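Local coordinates for protein histidine utilization repressor (Pseudomonas syringae pv. tomato, PDB 2PKH) that probably represses the histidine utilization operon by binding its promoter region when inducer is absent, the chain here being its C-terminal UTRA domain, at residues A84-A98 against A110-G124. Sequence-based numbering, arbitrary orientation.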
loop_
_atom_site.group_PDB
_atom_site.type_symbol
_atom_site.label_atom_id
_atom_site.label_comp_id
_atom_site.label_asym_id
_atom_site.label_seq_id
_atom_site.Cartn_x
_atom_site.Cartn_y
_atom_site.Cartn_z
ATOM N N ALA B 84 5.315 -22.185 4.033
ATOM C CA ALA B 84 4.182 -21.878 4.900
ATOM C C ALA B 84 3.452 -20.672 4.347
ATOM O O ALA B 84 4.065 -19.816 3.718
ATOM C CB ALA B 84 4.674 -21.588 6.279
ATOM N N PRO B 85 2.131 -20.599 4.555
ATOM C CA PRO B 85 1.429 -19.381 4.084
ATOM C C PRO B 85 1.729 -18.150 4.926
ATOM O O PRO B 85 1.491 -18.148 6.119
ATOM C CB PRO B 85 -0.064 -19.744 4.189
ATOM C CG PRO B 85 -0.124 -20.904 5.078
ATOM C CD PRO B 85 1.214 -21.575 5.174
ATOM N N LEU B 86 2.281 -17.118 4.307
ATOM C CA LEU B 86 2.740 -15.941 5.053
ATOM C C LEU B 86 1.597 -14.970 5.024
ATOM O O LEU B 86 1.171 -14.583 3.964
ATOM C CB LEU B 86 4.020 -15.377 4.413
ATOM C CG LEU B 86 5.202 -16.417 4.440
ATOM C CD1 LEU B 86 6.356 -15.775 3.823
ATOM C CD2 LEU B 86 5.539 -16.989 5.878
ATOM N N THR B 87 1.054 -14.607 6.156
ATOM C CA THR B 87 -0.273 -13.913 6.184
ATOM C C THR B 87 -0.225 -12.460 6.627
ATOM O O THR B 87 -1.181 -11.699 6.442
ATOM C CB THR B 87 -1.185 -14.629 7.185
ATOM O OG1 THR B 87 -0.499 -14.746 8.437
ATOM C CG2 THR B 87 -1.458 -16.031 6.708
ATOM N N GLU B 88 0.899 -12.052 7.217
ATOM C CA GLU B 88 0.966 -10.747 7.893
ATOM C C GLU B 88 2.428 -10.336 8.041
ATOM O O GLU B 88 3.273 -11.189 8.286
ATOM C CB GLU B 88 0.250 -10.841 9.258
ATOM C CG GLU B 88 0.110 -9.523 9.987
ATOM C CD GLU B 88 -0.908 -9.540 11.086
ATOM O OE1 GLU B 88 -1.457 -10.633 11.396
ATOM O OE2 GLU B 88 -1.204 -8.445 11.614
ATOM N N GLY B 89 2.722 -9.032 7.908
ATOM C CA GLY B 89 4.130 -8.546 7.929
ATOM C C GLY B 89 4.116 -7.298 8.783
ATOM O O GLY B 89 3.047 -6.618 8.878
ATOM N N GLU B 90 5.247 -7.045 9.467
ATOM C CA GLU B 90 5.389 -5.865 10.321
ATOM C C GLU B 90 6.691 -5.220 9.855
ATOM O O GLU B 90 7.606 -5.950 9.533
ATOM C CB GLU B 90 5.647 -6.315 11.729
ATOM C CG GLU B 90 5.721 -5.233 12.710
ATOM C CD GLU B 90 6.380 -5.717 13.989
ATOM O OE1 GLU B 90 7.653 -5.970 13.996
ATOM O OE2 GLU B 90 5.596 -5.828 14.954
ATOM N N HIS B 91 6.784 -3.888 9.903
ATOM C CA HIS B 91 7.989 -3.184 9.406
ATOM C C HIS B 91 8.306 -1.975 10.261
ATOM O O HIS B 91 7.414 -1.395 10.909
ATOM C CB HIS B 91 7.833 -2.827 7.899
ATOM C CG HIS B 91 6.792 -1.776 7.633
ATOM N ND1 HIS B 91 5.461 -2.075 7.418
ATOM C CD2 HIS B 91 6.892 -0.424 7.539
ATOM C CE1 HIS B 91 4.783 -0.957 7.203
ATOM N NE2 HIS B 91 5.625 0.063 7.281
ATOM N N VAL B 92 9.599 -1.676 10.392
ATOM C CA VAL B 92 10.035 -0.532 11.105
ATOM C C VAL B 92 11.125 0.018 10.198
ATOM O O VAL B 92 12.048 -0.739 9.785
ATOM C CB VAL B 92 10.598 -0.922 12.489
ATOM C CG1 VAL B 92 11.144 0.229 13.154
ATOM C CG2 VAL B 92 9.441 -1.495 13.421
ATOM N N VAL B 93 10.999 1.283 9.824
ATOM C CA VAL B 93 11.941 1.860 8.852
ATOM C C VAL B 93 12.580 3.085 9.486
ATOM O O VAL B 93 11.843 3.951 9.992
ATOM C CB VAL B 93 11.188 2.271 7.607
ATOM C CG1 VAL B 93 12.161 2.858 6.530
ATOM C CG2 VAL B 93 10.384 1.101 7.068
ATOM N N GLU B 94 13.926 3.139 9.400
ATOM C CA GLU B 94 14.791 4.093 10.044
ATOM C C GLU B 94 15.894 4.489 9.065
ATOM O O GLU B 94 16.245 3.725 8.181
ATOM C CB GLU B 94 15.457 3.387 11.253
ATOM C CG GLU B 94 14.590 3.425 12.486
ATOM C CD GLU B 94 15.164 2.614 13.639
ATOM O OE1 GLU B 94 15.188 1.380 13.535
ATOM O OE2 GLU B 94 15.515 3.238 14.666
ATOM N N ALA B 95 16.448 5.667 9.273
ATOM C CA ALA B 95 17.671 6.077 8.587
ATOM C C ALA B 95 18.802 6.038 9.622
ATOM O O ALA B 95 18.764 6.662 10.719
ATOM C CB ALA B 95 17.496 7.508 7.976
ATOM N N ILE B 96 19.835 5.326 9.248
ATOM C CA ILE B 96 20.985 5.161 10.122
ATOM C C ILE B 96 22.279 5.224 9.336
ATOM O O ILE B 96 22.285 5.164 8.090
ATOM C CB ILE B 96 20.901 3.752 10.820
ATOM C CG1 ILE B 96 21.114 2.656 9.771
ATOM C CG2 ILE B 96 19.550 3.631 11.710
ATOM C CD1 ILE B 96 21.521 1.262 10.340
ATOM N N LEU B 97 23.382 5.282 10.078
ATOM C CA LEU B 97 24.737 4.966 9.517
ATOM C C LEU B 97 25.100 3.474 9.754
ATOM O O LEU B 97 24.802 2.927 10.812
ATOM C CB LEU B 97 25.797 5.883 10.146
ATOM C CG LEU B 97 25.755 7.364 9.820
ATOM C CD1 LEU B 97 26.923 8.177 10.434
ATOM C CD2 LEU B 97 25.705 7.542 8.277
ATOM N N ALA B 98 25.681 2.780 8.756
ATOM C CA ALA B 98 26.012 1.387 9.004
ATOM C C ALA B 98 27.269 1.248 9.883
ATOM O O ALA B 98 28.068 2.198 10.028
ATOM C CB ALA B 98 26.207 0.664 7.649
ATOM N N ALA B 110 31.630 5.425 4.816
ATOM C CA ALA B 110 31.231 5.289 6.230
ATOM C C ALA B 110 30.085 6.273 6.541
ATOM O O ALA B 110 29.177 5.980 7.280
ATOM C CB ALA B 110 32.512 5.500 7.160
ATOM N N GLY B 111 30.115 7.446 5.963
ATOM C CA GLY B 111 29.041 8.436 6.213
ATOM C C GLY B 111 27.762 8.320 5.316
ATOM O O GLY B 111 26.854 9.186 5.349
ATOM N N GLU B 112 27.672 7.279 4.483
ATOM C CA GLU B 112 26.464 7.064 3.613
ATOM C C GLU B 112 25.250 6.743 4.494
ATOM O O GLU B 112 25.326 5.796 5.269
ATOM C CB GLU B 112 26.663 5.839 2.698
ATOM C CG GLU B 112 25.340 5.231 1.985
ATOM C CD GLU B 112 25.014 5.981 0.717
ATOM O OE1 GLU B 112 25.629 7.032 0.506
ATOM O OE2 GLU B 112 24.194 5.509 -0.069
ATOM N N PRO B 113 24.135 7.499 4.332
ATOM C CA PRO B 113 22.903 7.231 5.035
ATOM C C PRO B 113 22.312 5.980 4.442
ATOM O O PRO B 113 22.285 5.820 3.208
ATOM C CB PRO B 113 22.038 8.431 4.667
ATOM C CG PRO B 113 22.647 8.874 3.244
ATOM C CD PRO B 113 24.055 8.780 3.551
ATOM N N CYS B 114 21.904 5.081 5.342
ATOM C CA CYS B 114 21.385 3.778 4.949
ATOM C C CYS B 114 19.926 3.696 5.433
ATOM O O CYS B 114 19.573 4.252 6.426
ATOM C CB CYS B 114 22.178 2.625 5.535
ATOM S SG CYS B 114 23.818 2.490 4.807
ATOM N N LEU B 115 19.119 2.993 4.656
ATOM C CA LEU B 115 17.750 2.789 4.981
ATOM C C LEU B 115 17.759 1.416 5.724
ATOM O O LEU B 115 18.131 0.390 5.126
ATOM C CB LEU B 115 16.932 2.667 3.692
ATOM C CG LEU B 115 15.396 2.691 3.840
ATOM C CD1 LEU B 115 14.935 4.012 4.458
ATOM C CD2 LEU B 115 14.658 2.410 2.502
ATOM N N LEU B 116 17.302 1.421 6.958
ATOM C CA LEU B 116 17.209 0.231 7.765
ATOM C C LEU B 116 15.762 -0.176 7.877
ATOM O O LEU B 116 14.901 0.631 8.274
ATOM C CB LEU B 116 17.776 0.509 9.166
ATOM C CG LEU B 116 17.646 -0.700 10.148
ATOM C CD1 LEU B 116 18.542 -1.859 9.686
ATOM C CD2 LEU B 116 18.061 -0.260 11.507
ATOM N N ILE B 117 15.482 -1.416 7.515
ATOM C CA ILE B 117 14.121 -1.953 7.608
ATOM C C ILE B 117 14.204 -3.199 8.466
ATOM O O ILE B 117 15.026 -4.111 8.173
ATOM C CB ILE B 117 13.624 -2.293 6.187
ATOM C CG1 ILE B 117 13.697 -1.041 5.279
ATOM C CG2 ILE B 117 12.167 -2.839 6.198
ATOM C CD1 ILE B 117 13.194 -1.347 3.935
ATOM N N ARG B 118 13.367 -3.260 9.495
ATOM C CA ARG B 118 13.319 -4.412 10.366
ATOM C C ARG B 118 11.939 -4.949 10.170
ATOM O O ARG B 118 10.954 -4.230 10.322
ATOM C CB ARG B 118 13.546 -4.007 11.831
ATOM C CG ARG B 118 15.006 -3.788 12.094
ATOM C CD ARG B 118 15.327 -3.530 13.519
ATOM N NE ARG B 118 15.024 -2.162 13.867
ATOM C CZ ARG B 118 14.880 -1.743 15.124
ATOM N NH1 ARG B 118 15.054 -2.609 16.135
ATOM N NH2 ARG B 118 14.609 -0.461 15.375
ATOM N N ARG B 119 11.862 -6.230 9.821
ATOM C CA ARG B 119 10.605 -6.861 9.445
ATOM C C ARG B 119 10.399 -8.160 10.249
ATOM O O ARG B 119 11.381 -8.894 10.516
ATOM C CB ARG B 119 10.739 -7.273 8.009
ATOM C CG ARG B 119 10.636 -6.151 7.023
ATOM C CD ARG B 119 10.151 -6.803 5.753
ATOM N NE ARG B 119 10.809 -6.241 4.604
ATOM C CZ ARG B 119 10.399 -5.156 3.937
ATOM N NH1 ARG B 119 11.095 -4.758 2.862
ATOM N NH2 ARG B 119 9.315 -4.467 4.332
ATOM N N ARG B 120 9.148 -8.485 10.527
ATOM C CA ARG B 120 8.750 -9.814 11.028
ATOM C C ARG B 120 7.618 -10.276 10.157
ATOM O O ARG B 120 6.805 -9.444 9.722
ATOM C CB ARG B 120 8.198 -9.659 12.436
ATOM C CG ARG B 120 9.121 -10.087 13.477
ATOM C CD ARG B 120 9.013 -9.297 14.815
ATOM N NE ARG B 120 7.778 -8.556 15.197
ATOM C CZ ARG B 120 6.987 -8.897 16.219
ATOM N NH1 ARG B 120 7.228 -10.006 16.940
ATOM N NH2 ARG B 120 5.934 -8.150 16.525
ATOM N N THR B 121 7.497 -11.579 9.942
ATOM C CA THR B 121 6.426 -12.100 9.077
ATOM C C THR B 121 5.801 -13.266 9.846
ATOM O O THR B 121 6.549 -14.151 10.378
ATOM C CB THR B 121 6.999 -12.592 7.745
ATOM O OG1 THR B 121 7.626 -11.449 7.101
ATOM C CG2 THR B 121 5.951 -13.274 6.802
ATOM N N TRP B 122 4.477 -13.305 9.817
ATOM C CA TRP B 122 3.708 -14.334 10.517
ATOM C C TRP B 122 3.082 -15.281 9.517
ATOM O O TRP B 122 2.800 -14.897 8.377
ATOM C CB TRP B 122 2.546 -13.733 11.307
ATOM C CG TRP B 122 2.967 -13.055 12.531
ATOM C CD1 TRP B 122 2.959 -13.573 13.812
ATOM C CD2 TRP B 122 3.426 -11.707 12.643
ATOM N NE1 TRP B 122 3.407 -12.622 14.697
ATOM C CE2 TRP B 122 3.734 -11.481 13.999
ATOM C CE3 TRP B 122 3.668 -10.693 11.719
ATOM C CZ2 TRP B 122 4.231 -10.270 14.457
ATOM C CZ3 TRP B 122 4.182 -9.463 12.181
ATOM C CH2 TRP B 122 4.455 -9.261 13.532
ATOM N N SER B 123 2.869 -16.526 9.964
ATOM C CA SER B 123 1.995 -17.459 9.260
ATOM C C SER B 123 0.889 -17.733 10.225
ATOM O O SER B 123 1.090 -18.539 11.141
ATOM C CB SER B 123 2.702 -18.793 8.919
ATOM O OG SER B 123 1.786 -19.697 8.272
ATOM N N GLY B 124 -0.280 -17.080 10.031
ATOM C CA GLY B 124 -1.358 -17.106 11.034
ATOM C C GLY B 124 -0.942 -16.300 12.259
ATOM O O GLY B 124 -0.578 -15.108 12.157
HETATM O O HOH W 1 -1.357 -13.383 10.310
HETATM O O HOH W 2 9.816 -5.250 12.962
HETATM O O HOH W 3 14.443 -0.455 11.685
HETATM O O HOH W 4 26.892 4.396 6.808
HETATM O O HOH W 5 29.682 4.322 9.432
#
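Glu90 and Arg120 are paired across the strands as an antiparallel hydrogen-bonded pair, and their side chains run side by side off the same face of the sheet, a worked example of a cross-strand ion pair laid over a hydrogen-bonded backbone pair. Glu90 can be followed outward. Its CB lies against the edge of the Trp122 ring, 3.5 Å from CZ3. With CG anti to the backbone N (chi1 -176°), the extended chain carries the carboxylate alongside the arginine, which grips it in a two-nitrogen, side-on salt bridge: Arg120 NE bonds to Glu90 OE1 at 2.9 Å, and Arg120 NH2 to Glu90 OE2 at 2.8 Å. Both nitrogens come from above the carboxylate plane, the two groups being turned 39° apart. A water also donates to OE1. Trp122 CZ2 sits over the rim of one guanidinium face, 3.4 Å above its plane, while Arg120 NH1 reaches Ala28 O, so the group is fixed on several sides. Farther along this face is a second salt bridge, Arg118 NH2 to Glu94 OE1 at 2.7 Å, on the syn side but 28° out of the carboxylate plane, and a water bridges Arg118 NE, Glu94 OE1 and Val92 O. On the other face, Val93 CG1 packs on Leu115 CD1 (3.6 Å). Strand 113-123 continues inward to 126-136, whereas 88-97 pairs with a second-subunit strand, extending the antiparallel sheet of the UTRA domain, the fold that in HutC-type GntR regulators typically senses the effector, as it probably does here.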